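Local coordinates for endoglucanase FnCel5A (Fervidobacterium nodosum, PDB 3NCO), which probably hydrolyses beta-1,4-glucosidic bonds in cellulose, as a TIM-barrel cellulase of glycoside hydrolase family 5, at residues A[182-187]-A[243-248]; A[202-207]-A[239-244]; A[49-54]-A[94-99]. All coordinates share one frame; numbering follows the deposited sequence.

Contact 1: A[182-187]-A[243-248]; sequences SNYSYV and KYVSEW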
loop_
_atom_site.group_PDB
_atom_site.type_symbol
_atom_site.label_atom_id
_atom_site.label_comp_id
_atom_site.label_asym_id
_atom_site.label_seq_id
_atom_site.Cartn_x
_atom_site.Cartn_y
_atom_site.Cartn_z
ATOM N N SER A 182 4.931 -5.690 -7.284
ATOM C CA SER A 182 4.829 -4.229 -7.406
ATOM C C SER A 182 6.226 -3.547 -7.511
ATOM O O SER A 182 6.392 -2.350 -7.240
ATOM C CB SER A 182 3.847 -3.693 -6.316
ATOM O OG SER A 182 2.624 -4.472 -6.426
ATOM N N ASN A 183 7.179 -4.312 -8.023
ATOM C CA ASN A 183 8.516 -3.767 -8.256
ATOM C C ASN A 183 8.462 -2.791 -9.450
ATOM O O ASN A 183 7.753 -3.049 -10.451
ATOM C CB ASN A 183 9.478 -4.913 -8.530
ATOM C CG ASN A 183 10.874 -4.428 -8.928
ATOM O OD1 ASN A 183 11.111 -4.051 -10.080
ATOM N ND2 ASN A 183 11.789 -4.442 -7.969
ATOM N N TYR A 184 9.141 -1.651 -9.292
ATOM C CA TYR A 184 9.047 -0.510 -10.221
ATOM C C TYR A 184 9.235 -0.946 -11.674
ATOM O O TYR A 184 8.574 -0.403 -12.561
ATOM C CB TYR A 184 10.073 0.605 -9.841
ATOM C CG TYR A 184 11.432 0.248 -10.357
ATOM C CD1 TYR A 184 11.833 0.658 -11.631
ATOM C CD2 TYR A 184 12.269 -0.600 -9.632
ATOM C CE1 TYR A 184 13.041 0.264 -12.162
ATOM C CE2 TYR A 184 13.515 -1.033 -10.183
ATOM C CZ TYR A 184 13.878 -0.566 -11.451
ATOM O OH TYR A 184 15.059 -0.999 -12.020
ATOM N N SER A 185 10.101 -1.932 -11.920
ATOM C CA SER A 185 10.487 -2.234 -13.288
ATOM C C SER A 185 9.397 -2.964 -14.046
ATOM O O SER A 185 9.492 -3.095 -15.296
ATOM C CB SER A 185 11.762 -3.052 -13.335
ATOM O OG SER A 185 11.551 -4.318 -12.766
ATOM N N TYR A 186 8.389 -3.474 -13.343
ATOM C CA TYR A 186 7.343 -4.234 -14.008
ATOM C C TYR A 186 6.151 -3.357 -14.388
ATOM O O TYR A 186 5.120 -3.839 -14.823
ATOM C CB TYR A 186 6.910 -5.409 -13.101
ATOM C CG TYR A 186 7.959 -6.464 -12.959
ATOM C CD1 TYR A 186 7.940 -7.580 -13.784
ATOM C CD2 TYR A 186 8.967 -6.350 -11.992
ATOM C CE1 TYR A 186 8.922 -8.558 -13.681
ATOM C CE2 TYR A 186 9.958 -7.347 -11.868
ATOM C CZ TYR A 186 9.899 -8.443 -12.710
ATOM O OH TYR A 186 10.852 -9.440 -12.613
ATOM N N VAL A 187 6.291 -2.050 -14.225
ATOM C CA VAL A 187 5.216 -1.128 -14.549
ATOM C C VAL A 187 4.739 -1.323 -16.015
ATOM O O VAL A 187 3.548 -1.279 -16.304
ATOM C CB VAL A 187 5.632 0.333 -14.183
ATOM C CG1 VAL A 187 6.537 0.968 -15.266
ATOM C CG2 VAL A 187 4.431 1.149 -13.925
ATOM N N LYS A 243 12.030 7.810 -12.485
ATOM C CA LYS A 243 11.833 8.382 -13.848
ATOM C C LYS A 243 11.188 7.379 -14.823
ATOM O O LYS A 243 10.310 7.707 -15.644
ATOM C CB LYS A 243 13.139 8.946 -14.383
ATOM C CG LYS A 243 13.007 9.611 -15.775
ATOM C CD LYS A 243 14.351 10.202 -16.221
ATOM C CE LYS A 243 15.172 9.123 -16.877
ATOM N NZ LYS A 243 15.650 9.576 -18.222
ATOM N N TYR A 244 11.642 6.123 -14.758
ATOM C CA TYR A 244 11.045 5.105 -15.575
ATOM C C TYR A 244 9.549 4.999 -15.291
ATOM O O TYR A 244 8.744 4.908 -16.228
ATOM C CB TYR A 244 11.761 3.774 -15.305
ATOM C CG TYR A 244 11.275 2.595 -16.093
ATOM C CD1 TYR A 244 11.603 2.462 -17.434
ATOM C CD2 TYR A 244 10.569 1.557 -15.468
ATOM C CE1 TYR A 244 11.199 1.366 -18.160
ATOM C CE2 TYR A 244 10.122 0.420 -16.239
ATOM C CZ TYR A 244 10.476 0.373 -17.581
ATOM O OH TYR A 244 10.130 -0.696 -18.394
ATOM N N VAL A 245 9.162 5.001 -14.004
ATOM C CA VAL A 245 7.710 4.905 -13.677
ATOM C C VAL A 245 6.958 6.165 -14.133
ATOM O O VAL A 245 5.834 6.054 -14.663
ATOM C CB VAL A 245 7.493 4.677 -12.185
ATOM C CG1 VAL A 245 5.960 4.629 -11.796
ATOM C CG2 VAL A 245 8.225 3.326 -11.749
ATOM N N SER A 246 7.569 7.322 -13.911
ATOM C CA SER A 246 6.972 8.572 -14.300
ATOM C C SER A 246 6.763 8.648 -15.801
ATOM O O SER A 246 5.687 9.024 -16.270
ATOM C CB SER A 246 7.874 9.725 -13.814
ATOM O OG SER A 246 7.480 10.926 -14.434
ATOM N N GLU A 247 7.771 8.275 -16.593
ATOM C CA GLU A 247 7.542 8.314 -18.047
ATOM C C GLU A 247 6.396 7.376 -18.480
ATOM O O GLU A 247 5.549 7.733 -19.338
ATOM C CB GLU A 247 8.847 7.979 -18.801
ATOM C CG GLU A 247 9.981 8.995 -18.531
ATOM C CD GLU A 247 11.331 8.608 -19.169
ATOM O OE1 GLU A 247 11.519 7.410 -19.539
ATOM O OE2 GLU A 247 12.216 9.497 -19.289
ATOM N N TRP A 248 6.360 6.185 -17.896
ATOM C CA TRP A 248 5.237 5.266 -18.182
ATOM C C TRP A 248 3.875 5.848 -17.786
ATOM O O TRP A 248 2.912 5.772 -18.562
ATOM C CB TRP A 248 5.483 3.888 -17.502
ATOM C CG TRP A 248 4.393 2.913 -17.750
ATOM C CD1 TRP A 248 4.318 2.007 -18.759
ATOM C CD2 TRP A 248 3.190 2.751 -16.975
ATOM N NE1 TRP A 248 3.142 1.288 -18.677
ATOM C CE2 TRP A 248 2.430 1.715 -17.581
ATOM C CE3 TRP A 248 2.684 3.373 -15.805
ATOM C CZ2 TRP A 248 1.177 1.261 -17.052
ATOM C CZ3 TRP A 248 1.429 2.941 -15.298
ATOM C CH2 TRP A 248 0.704 1.888 -15.914
#

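Contact 2: A[202-207]-A[239-244]; sequences FHYYEP and RNHFKY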
loop_
_atom_site.group_PDB
_atom_site.type_symbol
_atom_site.label_atom_id
_atom_site.label_comp_id
_atom_site.label_asym_id
_atom_site.label_seq_id
_atom_site.Cartn_x
_atom_site.Cartn_y
_atom_site.Cartn_z
ATOM N N PHE A 202 3.101 1.391 -7.130
ATOM C CA PHE A 202 4.274 0.468 -7.047
ATOM C C PHE A 202 4.851 0.582 -5.658
ATOM O O PHE A 202 4.443 1.483 -4.923
ATOM C CB PHE A 202 5.354 0.731 -8.120
ATOM C CG PHE A 202 6.204 1.981 -7.881
ATOM C CD1 PHE A 202 7.559 1.873 -7.584
ATOM C CD2 PHE A 202 5.637 3.271 -8.017
ATOM C CE1 PHE A 202 8.356 3.059 -7.398
ATOM C CE2 PHE A 202 6.408 4.426 -7.817
ATOM C CZ PHE A 202 7.746 4.310 -7.514
ATOM N N HIS A 203 5.664 -0.386 -5.280
ATOM C CA HIS A 203 6.341 -0.367 -4.002
ATOM C C HIS A 203 7.826 -0.282 -4.232
ATOM O O HIS A 203 8.323 -0.806 -5.233
ATOM C CB HIS A 203 6.045 -1.640 -3.257
ATOM C CG HIS A 203 4.596 -1.784 -2.927
ATOM N ND1 HIS A 203 4.087 -2.914 -2.345
ATOM C CD2 HIS A 203 3.568 -0.925 -3.087
ATOM C CE1 HIS A 203 2.787 -2.747 -2.146
ATOM N NE2 HIS A 203 2.448 -1.543 -2.593
ATOM N N TYR A 204 8.532 0.391 -3.329
ATOM C CA TYR A 204 9.941 0.648 -3.542
ATOM C C TYR A 204 10.780 0.244 -2.345
ATOM O O TYR A 204 10.651 0.821 -1.263
ATOM C CB TYR A 204 10.248 2.112 -3.897
ATOM C CG TYR A 204 11.626 2.247 -4.536
ATOM C CD1 TYR A 204 11.864 1.784 -5.830
ATOM C CD2 TYR A 204 12.684 2.850 -3.833
ATOM C CE1 TYR A 204 13.154 1.902 -6.385
ATOM C CE2 TYR A 204 13.944 2.978 -4.363
ATOM C CZ TYR A 204 14.170 2.509 -5.639
ATOM O OH TYR A 204 15.396 2.653 -6.202
ATOM N N TYR A 205 11.663 -0.729 -2.588
ATOM C CA TYR A 205 12.586 -1.231 -1.571
ATOM C C TYR A 205 14.014 -1.468 -2.106
ATOM O O TYR A 205 14.788 -2.230 -1.513
ATOM C CB TYR A 205 12.049 -2.561 -1.068
ATOM C CG TYR A 205 10.786 -2.411 -0.247
ATOM C CD1 TYR A 205 10.839 -1.924 1.048
ATOM C CD2 TYR A 205 9.514 -2.824 -0.761
ATOM C CE1 TYR A 205 9.714 -1.829 1.831
ATOM C CE2 TYR A 205 8.373 -2.736 0.037
ATOM C CZ TYR A 205 8.467 -2.240 1.328
ATOM O OH TYR A 205 7.368 -2.168 2.143
ATOM N N GLU A 206 14.377 -0.791 -3.195
ATOM C CA GLU A 206 15.751 -0.889 -3.708
ATOM C C GLU A 206 16.673 0.059 -2.993
ATOM O O GLU A 206 16.258 1.185 -2.668
ATOM C CB GLU A 206 15.780 -0.581 -5.193
ATOM C CG GLU A 206 14.799 -1.513 -5.943
ATOM C CD GLU A 206 15.064 -2.971 -5.606
ATOM O OE1 GLU A 206 16.238 -3.406 -5.552
ATOM O OE2 GLU A 206 14.113 -3.719 -5.326
ATOM N N PRO A 207 17.929 -0.361 -2.771
ATOM C CA PRO A 207 18.551 -1.688 -2.997
ATOM C C PRO A 207 17.977 -2.677 -1.993
ATOM O O PRO A 207 17.973 -2.378 -0.787
ATOM C CB PRO A 207 20.056 -1.428 -2.723
ATOM C CG PRO A 207 20.178 0.046 -2.850
ATOM C CD PRO A 207 18.918 0.615 -2.301
ATOM N N ARG A 239 16.559 7.851 -8.684
ATOM C CA ARG A 239 15.980 8.762 -9.669
ATOM C C ARG A 239 15.698 8.036 -11.005
ATOM O O ARG A 239 14.663 8.243 -11.618
ATOM C CB ARG A 239 16.916 9.962 -9.877
ATOM C CG ARG A 239 16.197 11.060 -10.698
ATOM C CD ARG A 239 17.013 12.297 -10.946
ATOM N NE ARG A 239 17.889 12.656 -9.836
ATOM C CZ ARG A 239 17.493 13.272 -8.730
ATOM N NH1 ARG A 239 16.218 13.605 -8.580
ATOM N NH2 ARG A 239 18.375 13.574 -7.781
ATOM N N ASN A 240 16.650 7.218 -11.470
ATOM C CA ASN A 240 16.518 6.492 -12.732
ATOM C C ASN A 240 15.281 5.577 -12.627
ATOM O O ASN A 240 14.477 5.470 -13.554
ATOM C CB ASN A 240 17.836 5.706 -13.023
ATOM C CG ASN A 240 17.861 4.976 -14.392
ATOM O OD1 ASN A 240 17.847 5.606 -15.469
ATOM N ND2 ASN A 240 17.959 3.650 -14.346
ATOM N N HIS A 241 15.163 4.871 -11.495
ATOM C CA HIS A 241 14.000 3.984 -11.285
ATOM C C HIS A 241 12.659 4.758 -11.346
ATOM O O HIS A 241 11.688 4.308 -11.972
ATOM C CB HIS A 241 14.144 3.316 -9.930
ATOM C CG HIS A 241 15.293 2.354 -9.865
ATOM N ND1 HIS A 241 15.819 1.912 -8.673
ATOM C CD2 HIS A 241 16.011 1.749 -10.844
ATOM C CE1 HIS A 241 16.781 1.038 -8.916
ATOM N NE2 HIS A 241 16.920 0.923 -10.227
ATOM N N PHE A 242 12.580 5.857 -10.609
ATOM C CA PHE A 242 11.308 6.605 -10.490
ATOM C C PHE A 242 10.990 7.334 -11.800
ATOM O O PHE A 242 9.801 7.425 -12.189
ATOM C CB PHE A 242 11.381 7.621 -9.349
ATOM C CG PHE A 242 11.170 7.027 -7.988
ATOM C CD1 PHE A 242 11.797 5.839 -7.602
ATOM C CD2 PHE A 242 10.278 7.619 -7.113
ATOM C CE1 PHE A 242 11.550 5.276 -6.316
ATOM C CE2 PHE A 242 10.020 7.064 -5.860
ATOM C CZ PHE A 242 10.687 5.922 -5.458
ATOM N N LYS A 243 12.030 7.810 -12.485
ATOM C CA LYS A 243 11.833 8.382 -13.848
ATOM C C LYS A 243 11.188 7.379 -14.823
ATOM O O LYS A 243 10.310 7.707 -15.644
ATOM C CB LYS A 243 13.139 8.946 -14.383
ATOM C CG LYS A 243 13.007 9.611 -15.775
ATOM C CD LYS A 243 14.351 10.202 -16.221
ATOM C CE LYS A 243 15.172 9.123 -16.877
ATOM N NZ LYS A 243 15.650 9.576 -18.222
ATOM N N TYR A 244 11.642 6.123 -14.758
ATOM C CA TYR A 244 11.045 5.105 -15.575
ATOM C C TYR A 244 9.549 4.999 -15.291
ATOM O O TYR A 244 8.744 4.908 -16.228
ATOM C CB TYR A 244 11.761 3.774 -15.305
ATOM C CG TYR A 244 11.275 2.595 -16.093
ATOM C CD1 TYR A 244 11.603 2.462 -17.434
ATOM C CD2 TYR A 244 10.569 1.557 -15.468
ATOM C CE1 TYR A 244 11.199 1.366 -18.160
ATOM C CE2 TYR A 244 10.122 0.420 -16.239
ATOM C CZ TYR A 244 10.476 0.373 -17.581
ATOM O OH TYR A 244 10.130 -0.696 -18.394
#

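Contact 3: A[49-54]-A[94-99]; sequences IIKERG and NDLVVI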
loop_
_atom_site.group_PDB
_atom_site.type_symbol
_atom_site.label_atom_id
_atom_site.label_comp_id
_atom_site.label_asym_id
_atom_site.label_seq_id
_atom_site.Cartn_x
_atom_site.Cartn_y
_atom_site.Cartn_z
ATOM N N ILE A 49 -3.067 10.083 16.527
ATOM C CA ILE A 49 -1.586 10.234 16.551
ATOM C C ILE A 49 -0.998 10.476 15.164
ATOM O O ILE A 49 -0.192 11.375 14.932
ATOM C CB ILE A 49 -0.989 8.999 17.246
ATOM C CG1 ILE A 49 -1.337 9.057 18.743
ATOM C CG2 ILE A 49 0.514 8.874 17.067
ATOM C CD1 ILE A 49 -1.195 7.738 19.471
ATOM N N ILE A 50 -1.412 9.637 14.238
ATOM C CA ILE A 50 -0.985 9.801 12.860
ATOM C C ILE A 50 -1.357 11.167 12.274
ATOM O O ILE A 50 -0.547 11.831 11.616
ATOM C CB ILE A 50 -1.564 8.618 11.994
ATOM C CG1 ILE A 50 -0.904 7.280 12.427
ATOM C CG2 ILE A 50 -1.355 8.863 10.449
ATOM C CD1 ILE A 50 -1.554 6.040 11.809
ATOM N N LYS A 51 -2.605 11.571 12.486
ATOM C CA LYS A 51 -3.055 12.847 11.910
ATOM C C LYS A 51 -2.296 13.981 12.578
ATOM O O LYS A 51 -1.804 14.862 11.872
ATOM C CB LYS A 51 -4.561 13.037 12.101
ATOM C CG LYS A 51 -5.126 14.416 11.547
ATOM C CD LYS A 51 -5.032 14.482 10.027
ATOM C CE LYS A 51 -5.594 15.822 9.464
ATOM N NZ LYS A 51 -5.672 15.727 7.977
ATOM N N GLU A 52 -2.171 13.947 13.921
ATOM C CA GLU A 52 -1.470 15.048 14.635
ATOM C C GLU A 52 -0.054 15.234 14.119
ATOM O O GLU A 52 0.477 16.377 14.092
ATOM C CB GLU A 52 -1.376 14.834 16.169
ATOM C CG GLU A 52 -2.663 14.617 16.867
ATOM C CD GLU A 52 -2.523 14.307 18.379
ATOM O OE1 GLU A 52 -2.983 15.181 19.171
ATOM O OE2 GLU A 52 -2.003 13.200 18.783
ATOM N N ARG A 53 0.601 14.129 13.775
ATOM C CA ARG A 53 1.993 14.219 13.308
ATOM C C ARG A 53 2.093 14.876 11.943
ATOM O O ARG A 53 3.159 15.440 11.597
ATOM C CB ARG A 53 2.677 12.843 13.338
ATOM C CG ARG A 53 4.146 12.859 12.915
ATOM C CD ARG A 53 5.007 13.774 13.849
ATOM N NE ARG A 53 6.423 13.802 13.471
ATOM C CZ ARG A 53 6.915 14.590 12.508
ATOM N NH1 ARG A 53 6.103 15.414 11.842
ATOM N NH2 ARG A 53 8.219 14.552 12.198
ATOM N N GLY A 54 0.987 14.826 11.190
ATOM C CA GLY A 54 0.887 15.572 9.945
ATOM C C GLY A 54 0.775 14.706 8.691
ATOM O O GLY A 54 0.818 15.229 7.587
ATOM N N ASN A 94 -10.760 11.172 12.055
ATOM C CA ASN A 94 -9.546 11.952 12.310
ATOM C C ASN A 94 -9.027 12.585 11.014
ATOM O O ASN A 94 -7.845 12.967 10.918
ATOM C CB ASN A 94 -8.473 11.032 12.914
ATOM C CG ASN A 94 -8.720 10.773 14.364
ATOM O OD1 ASN A 94 -8.409 11.606 15.215
ATOM N ND2 ASN A 94 -9.329 9.612 14.660
ATOM N N ASP A 95 -9.922 12.733 10.038
ATOM C CA ASP A 95 -9.627 13.513 8.817
ATOM C C ASP A 95 -8.422 12.963 8.033
ATOM O O ASP A 95 -7.636 13.723 7.432
ATOM C CB ASP A 95 -9.427 14.984 9.149
ATOM C CG ASP A 95 -10.714 15.658 9.598
ATOM O OD1 ASP A 95 -11.816 15.158 9.284
ATOM O OD2 ASP A 95 -10.619 16.712 10.257
ATOM N N LEU A 96 -8.301 11.642 8.003
ATOM C CA LEU A 96 -7.301 10.993 7.132
ATOM C C LEU A 96 -7.996 10.474 5.903
ATOM O O LEU A 96 -9.135 10.018 6.007
ATOM C CB LEU A 96 -6.665 9.809 7.874
ATOM C CG LEU A 96 -5.807 10.232 9.078
ATOM C CD1 LEU A 96 -5.495 9.008 10.012
ATOM C CD2 LEU A 96 -4.487 10.873 8.639
ATOM N N VAL A 97 -7.299 10.483 4.732
ATOM C CA VAL A 97 -7.761 9.726 3.580
ATOM C C VAL A 97 -7.410 8.283 3.929
ATOM O O VAL A 97 -6.372 8.037 4.598
ATOM C CB VAL A 97 -7.039 10.225 2.313
ATOM C CG1 VAL A 97 -7.155 9.233 1.160
ATOM C CG2 VAL A 97 -7.698 11.545 1.895
ATOM N N VAL A 98 -8.273 7.338 3.526
ATOM C CA VAL A 98 -8.068 5.965 3.968
ATOM C C VAL A 98 -8.070 5.077 2.731
ATOM O O VAL A 98 -8.987 5.218 1.885
ATOM C CB VAL A 98 -9.193 5.515 4.924
ATOM C CG1 VAL A 98 -8.946 4.083 5.365
ATOM C CG2 VAL A 98 -9.292 6.520 6.110
ATOM N N ILE A 99 -7.060 4.183 2.644
ATOM C CA ILE A 99 -6.970 3.220 1.543
ATOM C C ILE A 99 -7.154 1.851 2.198
ATOM O O ILE A 99 -6.406 1.511 3.112
ATOM C CB ILE A 99 -5.588 3.302 0.848
ATOM C CG1 ILE A 99 -5.350 4.626 0.070
ATOM C CG2 ILE A 99 -5.457 2.173 -0.184
ATOM C CD1 ILE A 99 -3.901 4.951 -0.149
#

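Contact 1: A[182-187]-A[243-248]
The 3-10 turn that starts at Tyr184, in the loop between barrel strands 174-177 and 198-204, rests on helix 232-252 through Tyr184, Ser185 and Val187. Val187 uses both its branches. Its CG2 lies anti to the backbone N and sits over one face of the Trp248 six-membered ring. Val187 CG2 is 3.7 Å from the centroid of that Trp248 ring, 24° off the ring normal, which is a CH-pi contact. Val187 O also lies above a face of the indole, toward the rim. The other branch, Val187 CG1, comes 3.8 Å from Tyr244 CE2. Tyr244 points its CB toward the turn, and chi1 of -179° sets CG anti to the backbone N, beside the carbonyl carbon. The edge of that ring meets two backbone carbonyls, with Tyr244 CE2 3.7 Å from Ser185 O and Tyr244 CD2 4.0 Å from Tyr184 O. The phenol OH goes further, to a hydrogen bond with Arg188 NH2. At the start of the turn, Tyr184 CB packs 3.8 Å from Val245 CG2. The Tyr184 and Tyr244 side chains cross at about a right angle. The turn is held from within by an Asx turn. Asn183 OD1 accepts from Ser185 N (3.0 Å) and from Ser185 OG (2.7 Å), which approach from opposite faces of the amide plane. What joins turn to helix is methyl-to-ring and ring-edge packing, so the fit depends on shape more than on directed bonds.

Contact 2: A[202-207]-A[239-244]
Four aromatic residues, Phe202 and Tyr204 on a barrel strand and His241 and Phe242 on helix 232-252, form one cluster. The buried part is tight. Phe242 takes part in two edge-to-face pairs. Its edge points at Tyr204: Phe242 CE1 lies over the centre of the Tyr204 ring, 3.4 Å above its plane, with the planes at 81°. Its own face receives the edge of Phe202: Phe202 CZ lies over the centre of the Phe242 ring, 3.8 Å above its plane, with the planes at 78°. The opposite face of Tyr204 has the backbone N of Glu206 over its centre. The polar end of Tyr204 is also fixed: Tyr204 OH is 2.6 Å from His241 ND1, a short hydrogen bond in which either atom could be the donor. The two rings meet rim to rim. A phenylalanine in place of Tyr204 would probably leave His241 ND1 without this partner and the imidazole freer to turn. The partly exposed side is looser. There Glu206 CB only approaches His241 CE1, at 4.2 Å, and the Glu206 carboxylate does not touch the ring. Tyr184 from the preceding loop stacks on His241. The strand and helix segments run antiparallel, with axes 11.4 Å apart, as expected within a beta-alpha-beta crossover. Phe202 and Tyr204 also touch strand 256-261, which the helix leads into, while Phe242 reaches Ile282 and Ala283 of the next helix, 269-285.

Contact 3: A[49-54]-A[94-99]
Lys51, near the end of helix 44-53, reaches across to Asn94, Asp95 and Leu96, the link between helix 78-93 and strand 97-101 of the TIM barrel. The contact lies beside the N-terminal ends of the strands. Helix 78-93 ends in a Schellman motif, with Asp95 as the residue of positive phi. Lys51 follows this turn. Its CG is anti to the backbone N, and a bend at chi2 (67°) takes CD past the Asn94 carbonyl. Lys51 CG comes 3.1 Å from Asn94 O, and Lys51 CD 3.3 Å. The aliphatic chain thus lies against the backbone, and the ammonium passes on to the next carbonyl. A positive group beside the C-terminal end of a helix is likely to be favoured by the helix dipole. The Asp95 carboxylate is not part of the bond, as Asp95 OD2 stays 5.5 Å from Lys51 NZ. The Asn94 amide turns back to its own helix, where ND2 bonds to Val90 O. Beside these polar contacts lies an apolar patch. The Ile50 and Leu96 side chains cross at about a right angle, with Ile50 CG2 4.1 Å from Leu96 CD2. Leu96 CD2 also sits 3.9 Å from Lys51 CD. Phe47, one turn earlier on helix 44-53, touches Leu96 too. Lys51 NZ donates to Asp95 O at 2.9 Å, from 36° above the carbonyl plane.

From the N terminus, contact 3 comes first. It closes the loop from helix 44-53 through strand 57-60 and helix 78-93 to the start of strand 97-101, before either other contact opens. Contact 1 opens next, at 182-187. Contact 2 opens at 202-207 and ends at 239-244, within the span of contact 1, whose second segment overlaps it at Lys243 and Tyr244. Both end on helix 232-252, and their centres are about 7 Å apart. Together they tie that helix to strand 198-204 and to the loop before it. Contact 3 lies across the barrel, its centre about 28 Å from that of contact 1, and ties helix 44-53 to the turn between helix 78-93 and strand 97-101.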